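PDB 3G40: Na-K-Cl cotransporter from Methanosarcina acetivorans, which probably carries chloride together with cations across the membrane, the present chain being its cytoplasmic C-terminal domain. Local coordinates for residues S111-L117 / M139-S145; P118-D124 / L258-R262; N177-A181 / I249-P254. All coordinates share one frame; numbering follows the deposited sequence.

Interaction 1: residues S111-L117 / M139-S145; sequences SILFLRL and MGVLLFS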
ATOM      1  N   SER A 111      -8.204  16.774 -18.774  1.00 55.48           N
ATOM      2  CA  SER A 111      -8.565  15.809 -17.752  1.00 46.39           C
ATOM      3  C   SER A 111      -8.113  14.418 -18.172  1.00 49.49           C
ATOM      4  O   SER A 111      -7.974  14.149 -19.355  1.00 51.57           O
ATOM      5  CB  SER A 111     -10.072  15.825 -17.514  1.00 51.37           C
ATOM      6  OG  SER A 111     -10.443  16.974 -16.765  1.00 66.20           O
ATOM      7  N   ILE A 112      -7.888  13.556 -17.182  1.00 50.99           N
ATOM      8  CA  ILE A 112      -7.562  12.143 -17.381  1.00 43.23           C
ATOM      9  C   ILE A 112      -8.498  11.297 -16.519  1.00 43.24           C
ATOM     10  O   ILE A 112      -8.637  11.547 -15.325  1.00 41.02           O
ATOM     11  CB  ILE A 112      -6.135  11.856 -16.915  1.00 41.95           C
ATOM     12  CG1 ILE A 112      -5.134  12.695 -17.720  1.00 44.09           C
ATOM     13  CG2 ILE A 112      -5.810  10.351 -16.996  1.00 44.35           C
ATOM     14  CD1 ILE A 112      -3.751  12.748 -17.098  1.00 44.47           C
ATOM     15  N   LEU A 113      -9.129  10.294 -17.116  1.00 41.79           N
ATOM     16  CA  LEU A 113      -9.997   9.385 -16.371  1.00 39.30           C
ATOM     17  C   LEU A 113      -9.184   8.275 -15.697  1.00 46.07           C
ATOM     18  O   LEU A 113      -8.477   7.529 -16.371  1.00 42.82           O
ATOM     19  CB  LEU A 113     -11.019   8.752 -17.321  1.00 38.86           C
ATOM     20  CG  LEU A 113     -11.989   7.762 -16.675  1.00 44.26           C
ATOM     21  CD1 LEU A 113     -12.830   8.456 -15.593  1.00 43.00           C
ATOM     22  CD2 LEU A 113     -12.881   7.152 -17.730  1.00 48.85           C
ATOM     23  N   PHE A 114      -9.303   8.162 -14.375  1.00 37.33           N
ATOM     24  CA  PHE A 114      -8.589   7.141 -13.613  1.00 39.74           C
ATOM     25  C   PHE A 114      -9.507   5.985 -13.221  1.00 45.28           C
ATOM     26  O   PHE A 114     -10.439   6.161 -12.432  1.00 41.84           O
ATOM     27  CB  PHE A 114      -7.951   7.756 -12.368  1.00 36.90           C
ATOM     28  CG  PHE A 114      -7.039   6.817 -11.623  1.00 37.89           C
ATOM     29  CD1 PHE A 114      -5.670   6.864 -11.829  1.00 36.92           C
ATOM     30  CD2 PHE A 114      -7.549   5.889 -10.724  1.00 39.45           C
ATOM     31  CE1 PHE A 114      -4.808   6.003 -11.145  1.00 39.30           C
ATOM     32  CE2 PHE A 114      -6.689   5.015 -10.038  1.00 39.62           C
ATOM     33  CZ  PHE A 114      -5.314   5.080 -10.255  1.00 35.81           C
ATOM     34  N   LEU A 115      -9.222   4.799 -13.761  1.00 37.95           N
ATOM     35  CA  LEU A 115     -10.043   3.621 -13.515  1.00 39.01           C
ATOM     36  C   LEU A 115      -9.231   2.516 -12.882  1.00 45.21           C
ATOM     37  O   LEU A 115      -8.058   2.319 -13.205  1.00 41.91           O
ATOM     38  CB  LEU A 115     -10.626   3.088 -14.821  1.00 40.42           C
ATOM     39  CG  LEU A 115     -11.476   4.035 -15.664  1.00 47.45           C
ATOM     40  CD1 LEU A 115     -11.796   3.388 -16.990  1.00 52.12           C
ATOM     41  CD2 LEU A 115     -12.753   4.399 -14.922  1.00 40.80           C
ATOM     42  N   ARG A 116      -9.878   1.777 -11.999  1.00 44.39           N
ATOM     43  CA  ARG A 116      -9.288   0.598 -11.405  1.00 49.95           C
ATOM     44  C   ARG A 116      -9.726  -0.614 -12.227  1.00 48.45           C
ATOM     45  O   ARG A 116     -10.883  -0.715 -12.648  1.00 45.75           O
ATOM     46  CB  ARG A 116      -9.743   0.479  -9.945  1.00 56.13           C
ATOM     47  CG  ARG A 116      -9.226  -0.728  -9.192  1.00 61.81           C
ATOM     48  CD  ARG A 116      -9.887  -0.835  -7.820  1.00 67.87           C
ATOM     49  NE  ARG A 116      -9.938  -2.221  -7.367  1.00 78.73           N
ATOM     50  CZ  ARG A 116     -11.008  -2.999  -7.477  1.00 80.07           C
ATOM     51  NH1 ARG A 116     -12.122  -2.519  -8.010  1.00 79.27           N
ATOM     52  NH2 ARG A 116     -10.968  -4.255  -7.049  1.00 86.34           N
ATOM     53  N   LEU A 117      -8.793  -1.519 -12.482  1.00 41.94           N
ATOM     54  CA  LEU A 117      -9.108  -2.764 -13.170  1.00 40.88           C
ATOM     55  C   LEU A 117      -9.400  -3.819 -12.105  1.00 41.62           C
ATOM     56  O   LEU A 117      -8.495  -4.285 -11.416  1.00 44.80           O
ATOM     57  CB  LEU A 117      -7.920  -3.208 -14.050  1.00 41.25           C
ATOM     58  CG  LEU A 117      -8.098  -4.434 -14.954  1.00 45.18           C
ATOM     59  CD1 LEU A 117      -9.236  -4.257 -15.949  1.00 50.53           C
ATOM     60  CD2 LEU A 117      -6.791  -4.748 -15.687  1.00 49.98           C
ATOM     61  N   MET A 139     -10.282  13.140 -23.430  1.00 57.25           N
ATOM     62  CA  MET A 139      -9.698  12.649 -22.187  1.00 48.27           C
ATOM     63  C   MET A 139      -8.733  11.474 -22.357  1.00 48.62           C
ATOM     64  O   MET A 139      -8.990  10.541 -23.115  1.00 49.74           O
ATOM     65  CB  MET A 139     -10.787  12.267 -21.180  1.00 53.94           C
ATOM     66  CG  MET A 139     -11.408  13.447 -20.469  1.00 64.91           C
ATOM     67  SD  MET A 139     -12.675  12.930 -19.295  1.00 67.42           S
ATOM     68  CE  MET A 139     -11.728  12.559 -17.823  1.00 50.90           C
ATOM     69  N   GLY A 140      -7.629  11.528 -21.628  1.00 50.13           N
ATOM     70  CA  GLY A 140      -6.754  10.378 -21.500  1.00 49.34           C
ATOM     71  C   GLY A 140      -7.358   9.414 -20.496  1.00 46.89           C
ATOM     72  O   GLY A 140      -8.271   9.777 -19.742  1.00 43.71           O
ATOM     73  N   VAL A 141      -6.867   8.182 -20.492  1.00 43.17           N
ATOM     74  CA  VAL A 141      -7.328   7.186 -19.532  1.00 38.76           C
ATOM     75  C   VAL A 141      -6.133   6.510 -18.860  1.00 41.76           C
ATOM     76  O   VAL A 141      -5.157   6.137 -19.530  1.00 37.27           O
ATOM     77  CB  VAL A 141      -8.217   6.111 -20.201  1.00 43.50           C
ATOM     78  CG1 VAL A 141      -8.625   5.044 -19.188  1.00 45.74           C
ATOM     79  CG2 VAL A 141      -9.455   6.757 -20.829  1.00 41.70           C
ATOM     80  N   LEU A 142      -6.200   6.387 -17.533  1.00 36.36           N
ATOM     81  CA  LEU A 142      -5.250   5.574 -16.782  1.00 37.06           C
ATOM     82  C   LEU A 142      -6.009   4.395 -16.208  1.00 46.47           C
ATOM     83  O   LEU A 142      -6.990   4.570 -15.489  1.00 43.19           O
ATOM     84  CB  LEU A 142      -4.608   6.377 -15.651  1.00 35.62           C
ATOM     85  CG  LEU A 142      -3.639   7.486 -16.066  1.00 39.28           C
ATOM     86  CD1 LEU A 142      -3.182   8.272 -14.845  1.00 40.02           C
ATOM     87  CD2 LEU A 142      -2.420   6.889 -16.816  1.00 35.79           C
ATOM     88  N   LEU A 143      -5.578   3.188 -16.543  1.00 41.08           N
ATOM     89  CA  LEU A 143      -6.223   1.997 -16.007  1.00 37.91           C
ATOM     90  C   LEU A 143      -5.247   1.276 -15.079  1.00 40.18           C
ATOM     91  O   LEU A 143      -4.182   0.810 -15.502  1.00 38.79           O
ATOM     92  CB  LEU A 143      -6.701   1.096 -17.145  1.00 39.13           C
ATOM     93  CG  LEU A 143      -7.326  -0.247 -16.768  1.00 46.61           C
ATOM     94  CD1 LEU A 143      -8.713  -0.074 -16.110  1.00 40.54           C
ATOM     95  CD2 LEU A 143      -7.403  -1.141 -18.000  1.00 46.18           C
ATOM     96  N   PHE A 144      -5.602   1.211 -13.800  1.00 34.62           N
ATOM     97  CA  PHE A 144      -4.679   0.750 -12.776  1.00 36.82           C
ATOM     98  C   PHE A 144      -4.967  -0.683 -12.329  1.00 40.78           C
ATOM     99  O   PHE A 144      -6.073  -1.009 -11.908  1.00 39.60           O
ATOM    100  CB  PHE A 144      -4.718   1.732 -11.603  1.00 36.14           C
ATOM    101  CG  PHE A 144      -3.814   1.375 -10.457  1.00 37.17           C
ATOM    102  CD1 PHE A 144      -2.512   0.915 -10.677  1.00 39.43           C
ATOM    103  CD2 PHE A 144      -4.253   1.545  -9.155  1.00 40.15           C
ATOM    104  CE1 PHE A 144      -1.683   0.612  -9.606  1.00 44.28           C
ATOM    105  CE2 PHE A 144      -3.432   1.252  -8.081  1.00 36.64           C
ATOM    106  CZ  PHE A 144      -2.143   0.779  -8.303  1.00 40.63           C
ATOM    107  N   SER A 145      -3.961  -1.548 -12.434  1.00 35.37           N
ATOM    108  CA  SER A 145      -4.140  -2.936 -12.037  1.00 40.34           C
ATOM    109  C   SER A 145      -3.198  -3.223 -10.875  1.00 44.22           C
ATOM    110  O   SER A 145      -2.037  -3.599 -11.061  1.00 36.91           O
ATOM    111  CB  SER A 145      -3.888  -3.866 -13.226  1.00 40.90           C
ATOM    112  OG  SER A 145      -4.127  -5.219 -12.884  1.00 47.51           O
TER
HETATM  113  O   HOH W   1      -6.507  -6.041 -12.011  1.00 53.51           O
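I112 to R116 runs beside G140 to F144 as a pair of neighbouring parallel strands, the two ends of a beta-alpha-beta crossover through helix 124-136. Each bond that joins them is a backbone N-H meeting a carbonyl, and the straightest, at 178°, is L115 N to L142 O (2.8 Å). L142 O and L113 O each also receive a CA-H, from F114 and V141 respectively. At the start the ladder slackens, since G140 N to S111 O is a weak bond of 3.5 Å.

L142 shows how an aliphatic side chain packs against two residues of the partner strand. Its CB lies 4.0 Å from F114 CD1. With CG beside the backbone N (chi1 -69°), that carbon meets I112 CG2 at 3.7 Å, and CD1 goes on to touch both the same methyl and F114 CD1. The other methyl, CD2, turns to L180 CD1 of helix 179-192, 3.7 Å away. Farther along this face the F114 and F144 side chains lie side by side, pointing the same way, with F114 CZ 3.7 Å from F144 CB.

The opposite face carries L113, L115, V141 and L143, and here M139 folds its bent chain back until CE lies 3.9 Å from L113 CB. Past the last bridge, one water spans L117 O, to which it donates, and S145 OG.

The pair lies in the middle of the mixed sheet, flanked by strand 22-27 beyond I112 and F114 and by strand 271-276 beyond V141 and L143. Helix 30-44 packs on F114, helix 124-136 covers L113, L115 and V141, and helix 258-268 closes over L117, L143 and S145.

Interaction 2: residues P118-D124 / L258-R262; sequences PENRDRD and LDLAR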
ATOM      1  N   PRO A 118     -10.674  -4.193 -11.952  1.00 45.51           N
ATOM      2  CA  PRO A 118     -11.036  -5.148 -10.898  1.00 48.35           C
ATOM      3  C   PRO A 118     -10.573  -6.563 -11.235  1.00 53.18           C
ATOM      4  O   PRO A 118     -10.302  -6.860 -12.400  1.00 51.84           O
ATOM      5  CB  PRO A 118     -12.573  -5.090 -10.875  1.00 52.70           C
ATOM      6  CG  PRO A 118     -12.948  -3.862 -11.668  1.00 54.16           C
ATOM      7  CD  PRO A 118     -11.846  -3.667 -12.665  1.00 48.25           C
ATOM      8  N   GLU A 119     -10.483  -7.420 -10.222  1.00 63.83           N
ATOM      9  CA  GLU A 119     -10.205  -8.834 -10.440  1.00 71.26           C
ATOM     10  C   GLU A 119     -11.395  -9.527 -11.114  1.00 71.71           C
ATOM     11  O   GLU A 119     -11.214 -10.345 -12.013  1.00 68.92           O
ATOM     12  CB  GLU A 119      -9.846  -9.536  -9.126  1.00 80.97           C
ATOM     13  CG  GLU A 119      -8.566  -9.030  -8.470  1.00 92.84           C
ATOM     14  CD  GLU A 119      -7.994 -10.013  -7.456  1.00100.50           C
ATOM     15  OE1 GLU A 119      -7.913  -9.658  -6.260  1.00104.39           O
ATOM     16  OE2 GLU A 119      -7.629 -11.141  -7.854  1.00 99.17           O
ATOM     17  N   ASN A 120     -12.613  -9.195 -10.691  1.00 69.14           N
ATOM     18  CA  ASN A 120     -13.798  -9.779 -11.321  1.00 81.64           C
ATOM     19  C   ASN A 120     -14.121  -9.135 -12.671  1.00 77.63           C
ATOM     20  O   ASN A 120     -14.069  -7.911 -12.824  1.00 68.24           O
ATOM     21  CB  ASN A 120     -15.012  -9.747 -10.383  1.00 94.04           C
ATOM     22  CG  ASN A 120     -15.763  -8.428 -10.435  1.00105.40           C
ATOM     23  OD1 ASN A 120     -15.164  -7.351 -10.395  1.00109.94           O
ATOM     24  ND2 ASN A 120     -17.086  -8.507 -10.512  1.00108.25           N
ATOM     25  N   ARG A 121     -14.457  -9.972 -13.647  1.00 70.97           N
ATOM     26  CA  ARG A 121     -14.644  -9.522 -15.023  1.00 65.40           C
ATOM     27  C   ARG A 121     -16.057  -9.001 -15.304  1.00 73.90           C
ATOM     28  O   ARG A 121     -16.366  -8.612 -16.430  1.00 78.44           O
ATOM     29  CB  ARG A 121     -14.269 -10.656 -15.981  1.00 64.06           C
ATOM     30  CG  ARG A 121     -12.862 -11.184 -15.724  1.00 65.08           C
ATOM     31  CD  ARG A 121     -12.612 -12.553 -16.340  1.00 74.22           C
ATOM     32  NE  ARG A 121     -12.473 -12.499 -17.792  1.00 83.09           N
ATOM     33  CZ  ARG A 121     -13.300 -13.093 -18.647  1.00 91.29           C
ATOM     34  NH1 ARG A 121     -14.329 -13.799 -18.198  1.00 91.10           N
ATOM     35  NH2 ARG A 121     -13.094 -12.990 -19.953  1.00 92.68           N
ATOM     36  N   ASP A 122     -16.891  -8.961 -14.270  1.00 71.55           N
ATOM     37  CA  ASP A 122     -18.304  -8.617 -14.416  1.00 86.95           C
ATOM     38  C   ASP A 122     -18.546  -7.272 -15.095  1.00 90.11           C
ATOM     39  O   ASP A 122     -19.645  -7.009 -15.580  1.00 89.90           O
ATOM     40  CB  ASP A 122     -19.005  -8.617 -13.053  1.00 94.04           C
ATOM     41  CG  ASP A 122     -18.938  -9.964 -12.357  1.00103.49           C
ATOM     42  OD1 ASP A 122     -18.327 -10.900 -12.914  1.00110.88           O
ATOM     43  OD2 ASP A 122     -19.500 -10.081 -11.246  1.00 99.61           O
ATOM     44  N   ARG A 123     -17.529  -6.420 -15.126  1.00 87.37           N
ATOM     45  CA  ARG A 123     -17.725  -5.059 -15.607  1.00 87.16           C
ATOM     46  C   ARG A 123     -16.926  -4.726 -16.852  1.00 79.45           C
ATOM     47  O   ARG A 123     -16.937  -3.582 -17.309  1.00 74.45           O
ATOM     48  CB  ARG A 123     -17.362  -4.065 -14.513  1.00 91.91           C
ATOM     49  CG  ARG A 123     -18.373  -3.982 -13.403  1.00 95.37           C
ATOM     50  CD  ARG A 123     -17.881  -3.029 -12.349  1.00 92.79           C
ATOM     51  NE  ARG A 123     -18.976  -2.500 -11.555  1.00 93.12           N
ATOM     52  CZ  ARG A 123     -18.875  -1.426 -10.786  1.00 86.79           C
ATOM     53  NH1 ARG A 123     -17.724  -0.771 -10.718  1.00 74.01           N
ATOM     54  NH2 ARG A 123     -19.925  -1.006 -10.091  1.00 94.53           N
ATOM     55  N   ASP A 124     -16.236  -5.714 -17.405  1.00 72.16           N
ATOM     56  CA  ASP A 124     -15.310  -5.436 -18.493  1.00 66.60           C
ATOM     57  C   ASP A 124     -15.956  -4.683 -19.649  1.00 69.10           C
ATOM     58  O   ASP A 124     -15.348  -3.782 -20.229  1.00 70.33           O
ATOM     59  CB  ASP A 124     -14.618  -6.715 -18.968  1.00 68.24           C
ATOM     60  CG  ASP A 124     -13.569  -7.197 -17.983  1.00 71.56           C
ATOM     61  OD1 ASP A 124     -13.617  -6.749 -16.818  1.00 76.27           O
ATOM     62  OD2 ASP A 124     -12.700  -8.008 -18.363  1.00 75.80           O
ATOM     63  N   LEU A 258      -8.791  -6.366 -21.777  1.00 62.27           N
ATOM     64  CA  LEU A 258      -8.640  -6.253 -20.327  1.00 62.21           C
ATOM     65  C   LEU A 258      -8.075  -7.519 -19.686  1.00 60.16           C
ATOM     66  O   LEU A 258      -7.465  -7.457 -18.613  1.00 53.28           O
ATOM     67  CB  LEU A 258      -9.973  -5.888 -19.669  1.00 65.69           C
ATOM     68  CG  LEU A 258     -10.614  -4.555 -20.063  1.00 65.80           C
ATOM     69  CD1 LEU A 258     -11.753  -4.223 -19.117  1.00 64.66           C
ATOM     70  CD2 LEU A 258      -9.591  -3.438 -20.071  1.00 62.52           C
ATOM     71  N   ASP A 259      -8.286  -8.664 -20.332  1.00 52.85           N
ATOM     72  CA  ASP A 259      -7.737  -9.922 -19.827  1.00 63.94           C
ATOM     73  C   ASP A 259      -6.231  -9.973 -20.051  1.00 55.31           C
ATOM     74  O   ASP A 259      -5.487 -10.539 -19.252  1.00 54.32           O
ATOM     75  CB  ASP A 259      -8.413 -11.123 -20.488  1.00 68.42           C
ATOM     76  CG  ASP A 259      -9.765 -11.437 -19.879  1.00 76.22           C
ATOM     77  OD1 ASP A 259     -10.027 -10.999 -18.737  1.00 78.07           O
ATOM     78  OD2 ASP A 259     -10.566 -12.129 -20.542  1.00 83.41           O
ATOM     79  N   LEU A 260      -5.791  -9.377 -21.151  1.00 57.57           N
ATOM     80  CA  LEU A 260      -4.374  -9.258 -21.434  1.00 59.51           C
ATOM     81  C   LEU A 260      -3.732  -8.380 -20.357  1.00 56.36           C
ATOM     82  O   LEU A 260      -2.653  -8.688 -19.854  1.00 48.97           O
ATOM     83  CB  LEU A 260      -4.178  -8.650 -22.818  1.00 64.52           C
ATOM     84  CG  LEU A 260      -2.968  -9.125 -23.615  1.00 75.22           C
ATOM     85  CD1 LEU A 260      -3.119  -8.746 -25.082  1.00 76.82           C
ATOM     86  CD2 LEU A 260      -1.689  -8.555 -23.030  1.00 75.93           C
ATOM     87  N   ALA A 261      -4.413  -7.296 -19.990  1.00 54.74           N
ATOM     88  CA  ALA A 261      -3.918  -6.409 -18.944  1.00 49.68           C
ATOM     89  C   ALA A 261      -3.771  -7.167 -17.630  1.00 48.21           C
ATOM     90  O   ALA A 261      -2.751  -7.048 -16.954  1.00 45.61           O
ATOM     91  CB  ALA A 261      -4.847  -5.197 -18.772  1.00 49.20           C
ATOM     92  N   ARG A 262      -4.788  -7.955 -17.281  1.00 42.54           N
ATOM     93  CA  ARG A 262      -4.766  -8.712 -16.038  1.00 50.18           C
ATOM     94  C   ARG A 262      -3.629  -9.720 -16.063  1.00 54.18           C
ATOM     95  O   ARG A 262      -2.927  -9.902 -15.071  1.00 51.03           O
ATOM     96  CB  ARG A 262      -6.091  -9.438 -15.807  1.00 52.95           C
ATOM     97  CG  ARG A 262      -7.246  -8.537 -15.406  1.00 55.44           C
ATOM     98  CD  ARG A 262      -8.480  -9.364 -15.064  1.00 60.19           C
ATOM     99  NE  ARG A 262      -9.616  -8.519 -14.722  1.00 63.10           N
ATOM    100  CZ  ARG A 262     -10.518  -8.091 -15.599  1.00 64.40           C
ATOM    101  NH1 ARG A 262     -10.421  -8.436 -16.877  1.00 60.26           N
ATOM    102  NH2 ARG A 262     -11.519  -7.319 -15.194  1.00 59.54           N
TER
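The irregular backbone from P118 to D124 passes along one side of the first turn of helix 258-268, its approach closest where the CA atoms of D124 and L258 lie 7.0 Å apart. They are joined mainly by a salt-bridge network of R121, D124, D259 and R262, a good example of how one arginine can tie a loop to a helix.

R262 reaches out with its chain extended from CG to NE and meets D124 end-on: NH2 bonds to OD1 at 2.7 Å and NH1 to OD2 at 2.8 Å. Both oxygens use their syn lone pairs, and the carboxylate and guanidinium planes lie within 6° of each other. On the adjoining edge NE and NH2 together grip P118 O, with NE at 2.9 Å in the carbonyl plane and NH2 tilted from it. The remaining N-H of NH1 makes a weak bond to D259 OD1, so all five N-H groups have an acceptor and the guanidinium is fixed in rotation.

R121 comes to D259 side-on, the bend at its third torsion (chi3 73°) bringing NE to OD1 and NH2 to OD2, again on syn lone pairs. The two carboxylates are near neighbours, and the arginines probably offset their mutual repulsion; the starts of helices 124-136 and 258-268, where they sit, are likely to favour their charge as well. Beside the D124 carboxylate, L258 CD1 packs on D124 CG (3.7 Å). R121 also supplies a lid of aliphatic chain, its CG standing 3.8 Å above the centre of the R262 guanidinium plane.

Interaction 3: residues N177-A181 / I249-P254; sequences NMDLA and IFSLDP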
ATOM      1  N   ASN A 177       0.480   6.775 -29.405  1.00 50.40           N
ATOM      2  CA  ASN A 177      -0.170   6.462 -28.132  1.00 50.58           C
ATOM      3  C   ASN A 177       0.802   6.100 -27.009  1.00 46.64           C
ATOM      4  O   ASN A 177       0.806   4.963 -26.526  1.00 44.42           O
ATOM      5  CB  ASN A 177      -1.205   5.349 -28.324  1.00 49.69           C
ATOM      6  CG  ASN A 177      -2.038   5.109 -27.080  1.00 49.04           C
ATOM      7  OD1 ASN A 177      -2.265   6.022 -26.285  1.00 47.68           O
ATOM      8  ND2 ASN A 177      -2.500   3.878 -26.905  1.00 46.79           N
ATOM      9  N   MET A 178       1.621   7.061 -26.584  1.00 37.47           N
ATOM     10  CA  MET A 178       2.543   6.818 -25.480  1.00 37.35           C
ATOM     11  C   MET A 178       2.899   8.083 -24.701  1.00 37.05           C
ATOM     12  O   MET A 178       3.744   8.048 -23.800  1.00 39.21           O
ATOM     13  CB  MET A 178       3.842   6.132 -25.979  1.00 38.16           C
ATOM     14  CG  MET A 178       4.763   7.056 -26.766  1.00 41.05           C
ATOM     15  SD  MET A 178       6.440   6.378 -26.983  1.00 48.28           S
ATOM     16  CE  MET A 178       6.069   4.860 -27.857  1.00163.39           C
ATOM     17  N   ASP A 179       2.263   9.203 -25.037  1.00 37.88           N
ATOM     18  CA  ASP A 179       2.584  10.455 -24.355  1.00 39.69           C
ATOM     19  C   ASP A 179       2.232  10.417 -22.867  1.00 44.12           C
ATOM     20  O   ASP A 179       3.043  10.822 -22.021  1.00 39.47           O
ATOM     21  CB  ASP A 179       1.887  11.634 -25.023  1.00 44.67           C
ATOM     22  CG  ASP A 179       2.414  11.905 -26.409  1.00 45.14           C
ATOM     23  OD1 ASP A 179       3.245  12.816 -26.557  1.00 47.19           O
ATOM     24  OD2 ASP A 179       1.994  11.201 -27.341  1.00 47.03           O
ATOM     25  N   LEU A 180       1.027   9.942 -22.555  1.00 38.91           N
ATOM     26  CA  LEU A 180       0.562   9.873 -21.166  1.00 40.66           C
ATOM     27  C   LEU A 180       1.436   8.875 -20.395  1.00 34.01           C
ATOM     28  O   LEU A 180       1.832   9.130 -19.259  1.00 35.77           O
ATOM     29  CB  LEU A 180      -0.914   9.436 -21.115  1.00 37.53           C
ATOM     30  CG  LEU A 180      -1.878  10.004 -20.073  1.00 53.19           C
ATOM     31  CD1 LEU A 180      -2.994   8.992 -19.768  1.00 48.01           C
ATOM     32  CD2 LEU A 180      -1.183  10.463 -18.798  1.00 41.55           C
ATOM     33  N   ALA A 181       1.744   7.739 -21.023  1.00 38.61           N
ATOM     34  CA  ALA A 181       2.624   6.740 -20.407  1.00 35.14           C
ATOM     35  C   ALA A 181       3.962   7.351 -19.983  1.00 33.93           C
ATOM     36  O   ALA A 181       4.404   7.175 -18.846  1.00 31.76           O
ATOM     37  CB  ALA A 181       2.854   5.552 -21.364  1.00 32.42           C
ATOM     38  N   ILE A 249       4.538   0.412 -16.442  1.00 30.85           N
ATOM     39  CA  ILE A 249       3.663   1.306 -17.204  1.00 31.00           C
ATOM     40  C   ILE A 249       3.613   0.851 -18.655  1.00 38.25           C
ATOM     41  O   ILE A 249       4.660   0.690 -19.301  1.00 41.04           O
ATOM     42  CB  ILE A 249       4.172   2.768 -17.133  1.00 33.58           C
ATOM     43  CG1 ILE A 249       4.269   3.216 -15.663  1.00 34.72           C
ATOM     44  CG2 ILE A 249       3.273   3.704 -17.964  1.00 31.83           C
ATOM     45  CD1 ILE A 249       5.019   4.502 -15.464  1.00 33.83           C
ATOM     46  N   PHE A 250       2.404   0.599 -19.150  1.00 33.08           N
ATOM     47  CA  PHE A 250       2.182   0.223 -20.544  1.00 37.44           C
ATOM     48  C   PHE A 250       1.303   1.270 -21.211  1.00 44.50           C
ATOM     49  O   PHE A 250       0.637   2.054 -20.534  1.00 39.22           O
ATOM     50  CB  PHE A 250       1.457  -1.126 -20.627  1.00 39.36           C
ATOM     51  CG  PHE A 250       2.251  -2.283 -20.082  1.00 42.86           C
ATOM     52  CD1 PHE A 250       2.144  -2.652 -18.748  1.00 41.61           C
ATOM     53  CD2 PHE A 250       3.089  -3.015 -20.910  1.00 41.95           C
ATOM     54  CE1 PHE A 250       2.876  -3.725 -18.245  1.00 43.18           C
ATOM     55  CE2 PHE A 250       3.828  -4.093 -20.409  1.00 39.20           C
ATOM     56  CZ  PHE A 250       3.721  -4.438 -19.078  1.00 38.19           C
ATOM     57  N   SER A 251       1.285   1.281 -22.538  1.00 38.13           N
ATOM     58  CA  SER A 251       0.242   2.010 -23.248  1.00 38.27           C
ATOM     59  C   SER A 251      -1.024   1.159 -23.255  1.00 43.21           C
ATOM     60  O   SER A 251      -0.946  -0.071 -23.266  1.00 45.76           O
ATOM     61  CB  SER A 251       0.694   2.345 -24.667  1.00 43.26           C
ATOM     62  OG  SER A 251       1.719   3.317 -24.609  1.00 43.43           O
ATOM     63  N   LEU A 252      -2.181   1.818 -23.199  1.00 41.51           N
ATOM     64  CA  LEU A 252      -3.484   1.160 -23.263  1.00 44.77           C
ATOM     65  C   LEU A 252      -4.065   1.309 -24.671  1.00 44.56           C
ATOM     66  O   LEU A 252      -4.227   2.429 -25.170  1.00 46.30           O
ATOM     67  CB  LEU A 252      -4.448   1.784 -22.222  1.00 35.66           C
ATOM     68  CG  LEU A 252      -5.901   1.310 -22.171  1.00 44.78           C
ATOM     69  CD1 LEU A 252      -5.965  -0.179 -21.900  1.00 47.82           C
ATOM     70  CD2 LEU A 252      -6.663   2.085 -21.078  1.00 43.48           C
ATOM     71  N   ASP A 253      -4.365   0.183 -25.313  1.00 45.71           N
ATOM     72  CA  ASP A 253      -4.976   0.180 -26.644  1.00 57.68           C
ATOM     73  C   ASP A 253      -6.346   0.841 -26.549  1.00 61.84           C
ATOM     74  O   ASP A 253      -7.081   0.583 -25.598  1.00 56.03           O
ATOM     75  CB  ASP A 253      -5.113  -1.268 -27.132  1.00 73.82           C
ATOM     76  CG  ASP A 253      -5.623  -1.379 -28.567  1.00 89.44           C
ATOM     77  OD1 ASP A 253      -6.317  -0.461 -29.049  1.00 93.35           O
ATOM     78  OD2 ASP A 253      -5.342  -2.414 -29.208  1.00 94.00           O
ATOM     79  N   PRO A 254      -6.686   1.709 -27.522  1.00 66.05           N
ATOM     80  CA  PRO A 254      -8.006   2.358 -27.564  1.00 70.28           C
ATOM     81  C   PRO A 254      -9.149   1.346 -27.490  1.00 69.09           C
ATOM     82  O   PRO A 254     -10.267   1.678 -27.082  1.00 66.43           O
ATOM     83  CB  PRO A 254      -8.014   3.039 -28.934  1.00 74.91           C
ATOM     84  CG  PRO A 254      -6.583   3.284 -29.246  1.00 74.38           C
ATOM     85  CD  PRO A 254      -5.795   2.187 -28.595  1.00 64.12           C
TER
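Two first torsions set this contact: N177 holds CG opposite its backbone N (chi1 -172°), which swings the amide toward L252, while S251 keeps OG beside its own N (chi1 -70°), facing N177 O. The site is where helix 179-192 begins, with M178 at its N-cap position, above the end of strand 247-251 in this alpha/beta fold, and it illustrates how a helix start can be fastened to a strand end by a few polar atoms.

S251 OG donates to N177 O at 2.7 Å, in the plane of the carbonyl. The hydroxyl also lies against the N-cap residue, 3.7 Å from M178 CA. The second bond runs the other way across the contact, N177 ND2 to L252 O at 2.8 Å. Here the acceptor lies in the plane of the asparagine amide, yet the donor stands 51° out of the L252 carbonyl plane, off its lone pairs.

The other end of the amide is engaged too, as N177 OD1 accepts from D277 N, just past strand 271-276; the carboxylate of D277 in turn receives the N-H groups of D179 and L180 in the first turn of the helix. An alanine in place of N177 would take away the amide and is likely to leave both L252 O and D277 N without their mate.

F250 points the opposite way, to stack its ring on W161. Still within the first turn of the helix the contact becomes apolar, where A181 CB rests on I249 CG2 at 3.9 Å.

Overall arrangement
All three contacts belong to one twisted mixed sheet and its surrounding helices. Interaction 1 lies close to the centre of the folded chain; interaction 2 sits about 14 Å away, centre to centre, past the ends of the same strands, and they meet where L117 packs on A261 and R262. Interaction 3, about 11 Å from interaction 1, touches it through L180 and L252. Interactions 2 and 3 are about 18 Å apart, yet strand 247-251 leads on to helix 258-268. Along the chain interaction 1 closes before interaction 3 opens, whereas the segments of interactions 1 and 2 alternate. Interaction 2 thus bridges the earlier and later halves of the domain, consistent with a single cytoplasmic body.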